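Local coordinates for ribose-phosphate pyrophosphokinase (Mycobacterium smegmatis, PDB 5MP7), which probably makes 5-phospho-alpha-D-ribose 1-diphosphate (PRPP) by magnesium-dependent transfer of the pyrophosphoryl group of ATP to the 1-hydroxyl of ribose 5-phosphate, at residues V133-H138 and A257-V262; K157-Y162 and I280-L285. One frame throughout, in Å; residues are numbered along the deposited sequence.

Overall arrangement
Both contacts are buried, their centres about 9 Å apart, and both reach the mixed sheet of the chain, where strands 253-258 and 278-282 are neighbours. Interaction 1 lies almost at the centre of the chain and joins the end of strand 131-135, in the other large sheet, to the corner after strand 253-258; its chemistry is mainly polar, with hydrogen bonds. Interaction 2, about 10 Å from the chain centre, lays helix 156-167 against strand 278-282 and is wholly apolar across the interface. The two meet directly: T259 O is hydrogen-bonded to T282 OG1 and H260 ND1 to T284 OG1, so the polar corner continues into the end of strand 278-282 and the turn after it.

Interaction 1: V133-H138 and A257-V262; sequences VSVDLH and AATHGV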
ATOM      1  N   VAL A 133     -30.223 -58.887   5.782  1.00 26.42           N
ATOM      2  CA  VAL A 133     -29.834 -59.807   6.842  1.00 25.64           C
ATOM      3  C   VAL A 133     -29.344 -58.954   8.012  1.00 28.76           C
ATOM      4  O   VAL A 133     -28.486 -58.074   7.843  1.00 27.66           O
ATOM      5  CB  VAL A 133     -28.684 -60.672   6.418  1.00 24.38           C
ATOM      6  CG1 VAL A 133     -28.168 -61.486   7.578  1.00 25.25           C
ATOM      7  CG2 VAL A 133     -29.120 -61.586   5.289  1.00 27.62           C
ATOM      8  N   SER A 134     -29.883 -59.213   9.198  1.00 31.08           N
ATOM      9  CA  SER A 134     -29.505 -58.463  10.386  1.00 29.91           C
ATOM     10  C   SER A 134     -29.463 -59.355  11.599  1.00 29.73           C
ATOM     11  O   SER A 134     -29.992 -60.471  11.589  1.00 28.73           O
ATOM     12  CB  SER A 134     -30.491 -57.327  10.558  1.00 33.94           C
ATOM     13  OG  SER A 134     -29.921 -56.263  11.289  1.00 39.85           O
ATOM     14  N   VAL A 135     -28.834 -58.876  12.660  1.00 30.99           N
ATOM     15  CA  VAL A 135     -28.717 -59.661  13.874  1.00 29.88           C
ATOM     16  C   VAL A 135     -29.405 -58.907  14.987  1.00 31.25           C
ATOM     17  O   VAL A 135     -29.059 -57.757  15.241  1.00 31.43           O
ATOM     18  CB  VAL A 135     -27.239 -59.889  14.271  1.00 30.68           C
ATOM     19  CG1 VAL A 135     -27.139 -60.800  15.505  1.00 28.07           C
ATOM     20  CG2 VAL A 135     -26.450 -60.493  13.107  1.00 31.79           C
ATOM     21  N   ASP A 136     -30.297 -59.587  15.701  1.00 32.75           N
ATOM     22  CA  ASP A 136     -30.951 -59.055  16.895  1.00 36.82           C
ATOM     23  C   ASP A 136     -31.458 -57.616  16.786  1.00 38.21           C
ATOM     24  O   ASP A 136     -30.996 -56.677  17.467  1.00 37.74           O
ATOM     25  CB  ASP A 136     -30.104 -59.273  18.157  1.00 41.87           C
ATOM     26  CG  ASP A 136     -30.125 -60.744  18.644  1.00 48.30           C
ATOM     27  OD1 ASP A 136     -31.207 -61.402  18.657  1.00 57.75           O
ATOM     28  OD2 ASP A 136     -29.045 -61.272  18.999  1.00 58.23           O
ATOM     29  N   LEU A 137     -32.427 -57.464  15.894  1.00 37.27           N
ATOM     30  CA  LEU A 137     -33.165 -56.232  15.753  1.00 35.53           C
ATOM     31  C   LEU A 137     -33.740 -55.761  17.092  1.00 36.32           C
ATOM     32  O   LEU A 137     -34.148 -56.556  17.928  1.00 39.41           O
ATOM     33  CB  LEU A 137     -34.275 -56.417  14.735  1.00 34.46           C
ATOM     34  CG  LEU A 137     -33.789 -56.798  13.349  1.00 36.93           C
ATOM     35  CD1 LEU A 137     -34.923 -57.348  12.518  1.00 38.28           C
ATOM     36  CD2 LEU A 137     -33.136 -55.608  12.673  1.00 38.58           C
ATOM     37  N   HIS A 138     -33.782 -54.448  17.273  1.00 37.08           N
ATOM     38  CA  HIS A 138     -34.336 -53.852  18.471  1.00 39.45           C
ATOM     39  C   HIS A 138     -35.781 -54.332  18.706  1.00 40.67           C
ATOM     40  O   HIS A 138     -36.170 -54.572  19.850  1.00 38.94           O
ATOM     41  CB  HIS A 138     -34.288 -52.331  18.342  1.00 42.38           C
ATOM     42  CG  HIS A 138     -34.812 -51.612  19.534  1.00 47.14           C
ATOM     43  ND1 HIS A 138     -34.104 -51.536  20.713  1.00 50.76           N
ATOM     44  CD2 HIS A 138     -35.973 -50.949  19.740  1.00 49.46           C
ATOM     45  CE1 HIS A 138     -34.803 -50.847  21.597  1.00 55.00           C
ATOM     46  NE2 HIS A 138     -35.939 -50.475  21.029  1.00 57.51           N
ATOM     47  N   ALA A 257     -24.985 -59.234  29.521  1.00 28.35           N
ATOM     48  CA  ALA A 257     -24.916 -59.843  28.207  1.00 26.81           C
ATOM     49  C   ALA A 257     -25.762 -59.041  27.207  1.00 27.20           C
ATOM     50  O   ALA A 257     -26.898 -58.727  27.468  1.00 31.66           O
ATOM     51  CB  ALA A 257     -25.376 -61.264  28.268  1.00 26.36           C
ATOM     52  N   ALA A 258     -25.170 -58.670  26.092  1.00 28.77           N
ATOM     53  CA  ALA A 258     -25.848 -57.920  25.049  1.00 31.06           C
ATOM     54  C   ALA A 258     -25.265 -58.275  23.706  1.00 32.63           C
ATOM     55  O   ALA A 258     -24.099 -58.626  23.618  1.00 33.11           O
ATOM     56  CB  ALA A 258     -25.697 -56.428  25.275  1.00 30.93           C
ATOM     57  N   THR A 259     -26.064 -58.197  22.653  1.00 30.71           N
ATOM     58  CA  THR A 259     -25.547 -58.475  21.337  1.00 29.49           C
ATOM     59  C   THR A 259     -24.653 -57.371  20.832  1.00 29.81           C
ATOM     60  O   THR A 259     -23.559 -57.652  20.349  1.00 30.05           O
ATOM     61  CB  THR A 259     -26.681 -58.692  20.366  1.00 29.78           C
ATOM     62  OG1 THR A 259     -27.443 -59.800  20.835  1.00 32.14           O
ATOM     63  CG2 THR A 259     -26.179 -59.037  19.012  1.00 29.50           C
ATOM     64  N   HIS A 260     -25.105 -56.136  20.902  1.00 28.46           N
ATOM     65  CA  HIS A 260     -24.384 -55.057  20.263  1.00 29.26           C
ATOM     66  C   HIS A 260     -23.656 -54.184  21.255  1.00 31.98           C
ATOM     67  O   HIS A 260     -24.283 -53.603  22.131  1.00 33.68           O
ATOM     68  CB  HIS A 260     -25.355 -54.172  19.482  1.00 30.69           C
ATOM     69  CG  HIS A 260     -26.223 -54.932  18.543  1.00 29.15           C
ATOM     70  ND1 HIS A 260     -25.733 -55.508  17.392  1.00 28.54           N
ATOM     71  CD2 HIS A 260     -27.549 -55.204  18.579  1.00 27.99           C
ATOM     72  CE1 HIS A 260     -26.722 -56.114  16.757  1.00 29.84           C
ATOM     73  NE2 HIS A 260     -27.834 -55.947  17.461  1.00 30.44           N
ATOM     74  N   GLY A 261     -22.344 -54.081  21.099  1.00 34.49           N
ATOM     75  CA  GLY A 261     -21.535 -53.240  21.923  1.00 37.91           C
ATOM     76  C   GLY A 261     -21.312 -51.984  21.136  1.00 38.94           C
ATOM     77  O   GLY A 261     -20.427 -51.943  20.316  1.00 45.24           O
ATOM     78  N   VAL A 262     -22.112 -50.961  21.397  1.00 41.82           N
ATOM     79  CA  VAL A 262     -21.931 -49.650  20.780  1.00 39.89           C
ATOM     80  C   VAL A 262     -20.888 -48.955  21.615  1.00 37.59           C
ATOM     81  O   VAL A 262     -19.977 -48.342  21.093  1.00 32.50           O
ATOM     82  CB  VAL A 262     -23.230 -48.839  20.773  1.00 43.13           C
ATOM     83  CG1 VAL A 262     -23.035 -47.490  20.110  1.00 42.15           C
ATOM     84  CG2 VAL A 262     -24.364 -49.620  20.093  1.00 45.68           C
TER
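T259 holds OG1 beside its own backbone N (chi1 -60°), the rotamer that offers the hydroxyl to D136 and sets the methyl group, anti to the backbone N, over the H260 ring. OG1 donates to D136 OD2 at 2.8 Å, arriving from above the carboxylate plane; the two side chains meet at about a right angle. The same OD2 also accepts the backbone N of A155, so two donors hold it. H260 has CG beside its backbone N (chi1 -52°), and its ring turns NE2 to the other chain segment. From there NE2 donates to D136 O at 3.2 Å; D136 O lies in the ring plane, while NE2 stands above the plane of that carbonyl. A second bond, from NE2 to V135 O, is weak and bent. Strand 131-135 ends here, in the five-stranded parallel sheet, while 257-262 turns out of the mixed sheet: the contact thus bridges the two large sheets of this PRTase-like protein. H138, a predicted magnesium ligand, follows two residues after D136. T259 CG2 sits 3.7 Å above the ring plane and meets V135 CG1 at 4.0 Å. On the far nitrogen, ND1 is hydrogen-bonded to T284 OG1, while F99 meets the ring edge-to-face.

Interaction 2: K157-Y162 and I280-L285; sequences KLLTGY and IVTNTL
Helix-on-sheet packing of the α/β kind brings L158, L159 and Y162 of helix 156-167 onto I280 and T282 of strand 278-282, an inner strand of the mixed sheet. The helix follows strand 150-153 of the other large sheet, yet this face of it lies on the mixed one. The helix and strand segments run roughly antiparallel, at 149°, with their axes 9.8 Å apart. I280 is gripped at two points. Its CG2, anti to the backbone N, meets L159 CD2 at 3.8 Å, and these two side chains slide past each other in opposite directions. Its CD1 reaches the tyrosine three residues further along the helix, where it lies 3.6 Å from Y162 CE1 and almost as near to Y162 CD1, approaching the ring obliquely. CG of Y162, anti to its backbone N (chi1 172°), carries the ring to the strand; the hydroxyl is hydrogen-bonded to E278, two residues before I280. Further along, T282 CG2 comes within 4.2 Å of L158 CD2, the two side chains crossing at a slant. V281, between the two strand residues, points the other way and rests on V298 of strand 296-299. L159 also touches T259 of the corner and W188 of helix 182-191. T282 divides its two branches: the methyl faces the helix, while OG1 is hydrogen-bonded to T259 O and weakly accepts the N-H of T284. No hydrogen bond links helix to strand. The polar ends of T282 and Y162 have their strongest partners outside the interface, so helix and strand are held against each other by methyl and ring carbon contacts, whose fit depends on shape more than on bond direction.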
ATOM      1  N   LYS A 157     -28.652 -68.175  21.262  1.00 40.20           N
ATOM      2  CA  LYS A 157     -28.002 -69.458  21.456  1.00 43.80           C
ATOM      3  C   LYS A 157     -26.510 -69.293  21.735  1.00 41.63           C
ATOM      4  O   LYS A 157     -25.967 -69.975  22.582  1.00 42.16           O
ATOM      5  CB  LYS A 157     -28.198 -70.381  20.259  1.00 49.74           C
ATOM      6  CG  LYS A 157     -29.572 -71.033  20.208  1.00 61.63           C
ATOM      7  CD  LYS A 157     -29.531 -72.316  19.378  1.00 75.05           C
ATOM      8  CE  LYS A 157     -30.828 -73.106  19.466  1.00 78.68           C
ATOM      9  NZ  LYS A 157     -31.787 -72.688  18.412  1.00 81.29           N
ATOM     10  N   LEU A 158     -25.863 -68.390  21.015  1.00 37.19           N
ATOM     11  CA  LEU A 158     -24.459 -68.123  21.192  1.00 37.13           C
ATOM     12  C   LEU A 158     -24.159 -67.553  22.591  1.00 34.22           C
ATOM     13  O   LEU A 158     -23.231 -68.013  23.260  1.00 34.41           O
ATOM     14  CB  LEU A 158     -23.962 -67.167  20.089  1.00 40.82           C
ATOM     15  CG  LEU A 158     -22.535 -66.603  20.160  1.00 45.63           C
ATOM     16  CD1 LEU A 158     -21.492 -67.680  19.823  1.00 46.89           C
ATOM     17  CD2 LEU A 158     -22.429 -65.423  19.201  1.00 45.62           C
ATOM     18  N   LEU A 159     -24.912 -66.553  23.015  1.00 31.48           N
ATOM     19  CA  LEU A 159     -24.682 -65.927  24.309  1.00 31.59           C
ATOM     20  C   LEU A 159     -25.072 -66.837  25.487  1.00 32.15           C
ATOM     21  O   LEU A 159     -24.336 -66.901  26.453  1.00 30.33           O
ATOM     22  CB  LEU A 159     -25.380 -64.590  24.408  1.00 31.76           C
ATOM     23  CG  LEU A 159     -24.884 -63.486  23.452  1.00 34.05           C
ATOM     24  CD1 LEU A 159     -25.957 -62.420  23.203  1.00 35.40           C
ATOM     25  CD2 LEU A 159     -23.659 -62.796  23.997  1.00 35.34           C
ATOM     26  N   THR A 160     -26.182 -67.564  25.396  1.00 30.70           N
ATOM     27  CA  THR A 160     -26.622 -68.435  26.492  1.00 31.67           C
ATOM     28  C   THR A 160     -25.799 -69.683  26.541  1.00 31.94           C
ATOM     29  O   THR A 160     -25.595 -70.214  27.599  1.00 36.19           O
ATOM     30  CB  THR A 160     -28.142 -68.811  26.439  1.00 32.24           C
ATOM     31  OG1 THR A 160     -28.475 -69.432  25.200  1.00 32.01           O
ATOM     32  CG2 THR A 160     -29.000 -67.555  26.597  1.00 34.28           C
ATOM     33  N   GLY A 161     -25.338 -70.164  25.397  1.00 34.67           N
ATOM     34  CA  GLY A 161     -24.394 -71.274  25.345  1.00 34.82           C
ATOM     35  C   GLY A 161     -23.120 -70.961  26.120  1.00 35.19           C
ATOM     36  O   GLY A 161     -22.624 -71.784  26.867  1.00 37.94           O
ATOM     37  N   TYR A 162     -22.604 -69.752  25.970  1.00 34.85           N
ATOM     38  CA  TYR A 162     -21.396 -69.340  26.692  1.00 33.52           C
ATOM     39  C   TYR A 162     -21.686 -69.218  28.192  1.00 34.94           C
ATOM     40  O   TYR A 162     -20.908 -69.680  29.019  1.00 36.72           O
ATOM     41  CB  TYR A 162     -20.862 -68.042  26.130  1.00 30.94           C
ATOM     42  CG  TYR A 162     -19.736 -67.444  26.915  1.00 31.29           C
ATOM     43  CD1 TYR A 162     -19.994 -66.566  27.951  1.00 33.39           C
ATOM     44  CD2 TYR A 162     -18.409 -67.713  26.594  1.00 31.43           C
ATOM     45  CE1 TYR A 162     -18.966 -65.996  28.681  1.00 33.06           C
ATOM     46  CE2 TYR A 162     -17.371 -67.137  27.305  1.00 31.26           C
ATOM     47  CZ  TYR A 162     -17.673 -66.278  28.342  1.00 33.58           C
ATOM     48  OH  TYR A 162     -16.681 -65.702  29.070  1.00 35.85           O
ATOM     49  N   ILE A 280     -20.547 -59.441  28.370  1.00 29.07           N
ATOM     50  CA  ILE A 280     -20.402 -60.273  27.200  1.00 26.97           C
ATOM     51  C   ILE A 280     -21.132 -59.625  26.040  1.00 28.85           C
ATOM     52  O   ILE A 280     -22.312 -59.287  26.155  1.00 26.42           O
ATOM     53  CB  ILE A 280     -21.012 -61.630  27.441  1.00 29.98           C
ATOM     54  CG1 ILE A 280     -20.447 -62.214  28.714  1.00 32.57           C
ATOM     55  CG2 ILE A 280     -20.684 -62.582  26.293  1.00 32.07           C
ATOM     56  CD1 ILE A 280     -21.279 -63.320  29.307  1.00 35.59           C
ATOM     57  N   VAL A 281     -20.408 -59.406  24.945  1.00 27.90           N
ATOM     58  CA  VAL A 281     -20.936 -58.818  23.716  1.00 27.48           C
ATOM     59  C   VAL A 281     -20.441 -59.581  22.508  1.00 26.28           C
ATOM     60  O   VAL A 281     -19.580 -60.436  22.638  1.00 30.29           O
ATOM     61  CB  VAL A 281     -20.568 -57.338  23.513  1.00 27.89           C
ATOM     62  CG1 VAL A 281     -21.097 -56.495  24.633  1.00 27.44           C
ATOM     63  CG2 VAL A 281     -19.088 -57.160  23.405  1.00 29.89           C
ATOM     64  N   THR A 282     -21.067 -59.350  21.361  1.00 25.31           N
ATOM     65  CA  THR A 282     -20.605 -59.914  20.097  1.00 26.23           C
ATOM     66  C   THR A 282     -19.878 -58.835  19.374  1.00 24.31           C
ATOM     67  O   THR A 282     -19.883 -57.675  19.784  1.00 27.06           O
ATOM     68  CB  THR A 282     -21.740 -60.444  19.177  1.00 27.59           C
ATOM     69  OG1 THR A 282     -22.467 -59.329  18.604  1.00 29.39           O
ATOM     70  CG2 THR A 282     -22.666 -61.326  19.952  1.00 27.72           C
ATOM     71  N   ASN A 283     -19.314 -59.196  18.242  1.00 25.77           N
ATOM     72  CA  ASN A 283     -18.593 -58.213  17.429  1.00 29.89           C
ATOM     73  C   ASN A 283     -19.382 -57.704  16.211  1.00 29.08           C
ATOM     74  O   ASN A 283     -18.829 -57.587  15.120  1.00 34.66           O
ATOM     75  CB  ASN A 283     -17.203 -58.769  17.037  1.00 28.58           C
ATOM     76  CG  ASN A 283     -17.285 -59.893  16.041  1.00 27.14           C
ATOM     77  OD1 ASN A 283     -18.259 -60.638  15.997  1.00 30.00           O
ATOM     78  ND2 ASN A 283     -16.267 -60.029  15.253  1.00 27.21           N
ATOM     79  N   THR A 284     -20.676 -57.454  16.376  1.00 27.78           N
ATOM     80  CA  THR A 284     -21.469 -56.891  15.287  1.00 27.84           C
ATOM     81  C   THR A 284     -20.957 -55.512  14.959  1.00 26.36           C
ATOM     82  O   THR A 284     -21.066 -55.086  13.842  1.00 29.52           O
ATOM     83  CB  THR A 284     -22.965 -56.777  15.645  1.00 29.46           C
ATOM     84  OG1 THR A 284     -23.110 -56.268  16.967  1.00 28.84           O
ATOM     85  CG2 THR A 284     -23.674 -58.126  15.525  1.00 29.16           C
ATOM     86  N   LEU A 285     -20.421 -54.841  15.958  1.00 27.72           N
ATOM     87  CA  LEU A 285     -19.732 -53.578  15.843  1.00 29.79           C
ATOM     88  C   LEU A 285     -18.292 -53.787  16.203  1.00 29.98           C
ATOM     89  O   LEU A 285     -17.988 -54.716  16.944  1.00 31.27           O
ATOM     90  CB  LEU A 285     -20.318 -52.574  16.828  1.00 31.58           C
ATOM     91  CG  LEU A 285     -21.732 -52.188  16.393  1.00 35.73           C
ATOM     92  CD1 LEU A 285     -22.587 -51.756  17.550  1.00 40.35           C
ATOM     93  CD2 LEU A 285     -21.722 -51.076  15.346  1.00 36.27           C
TER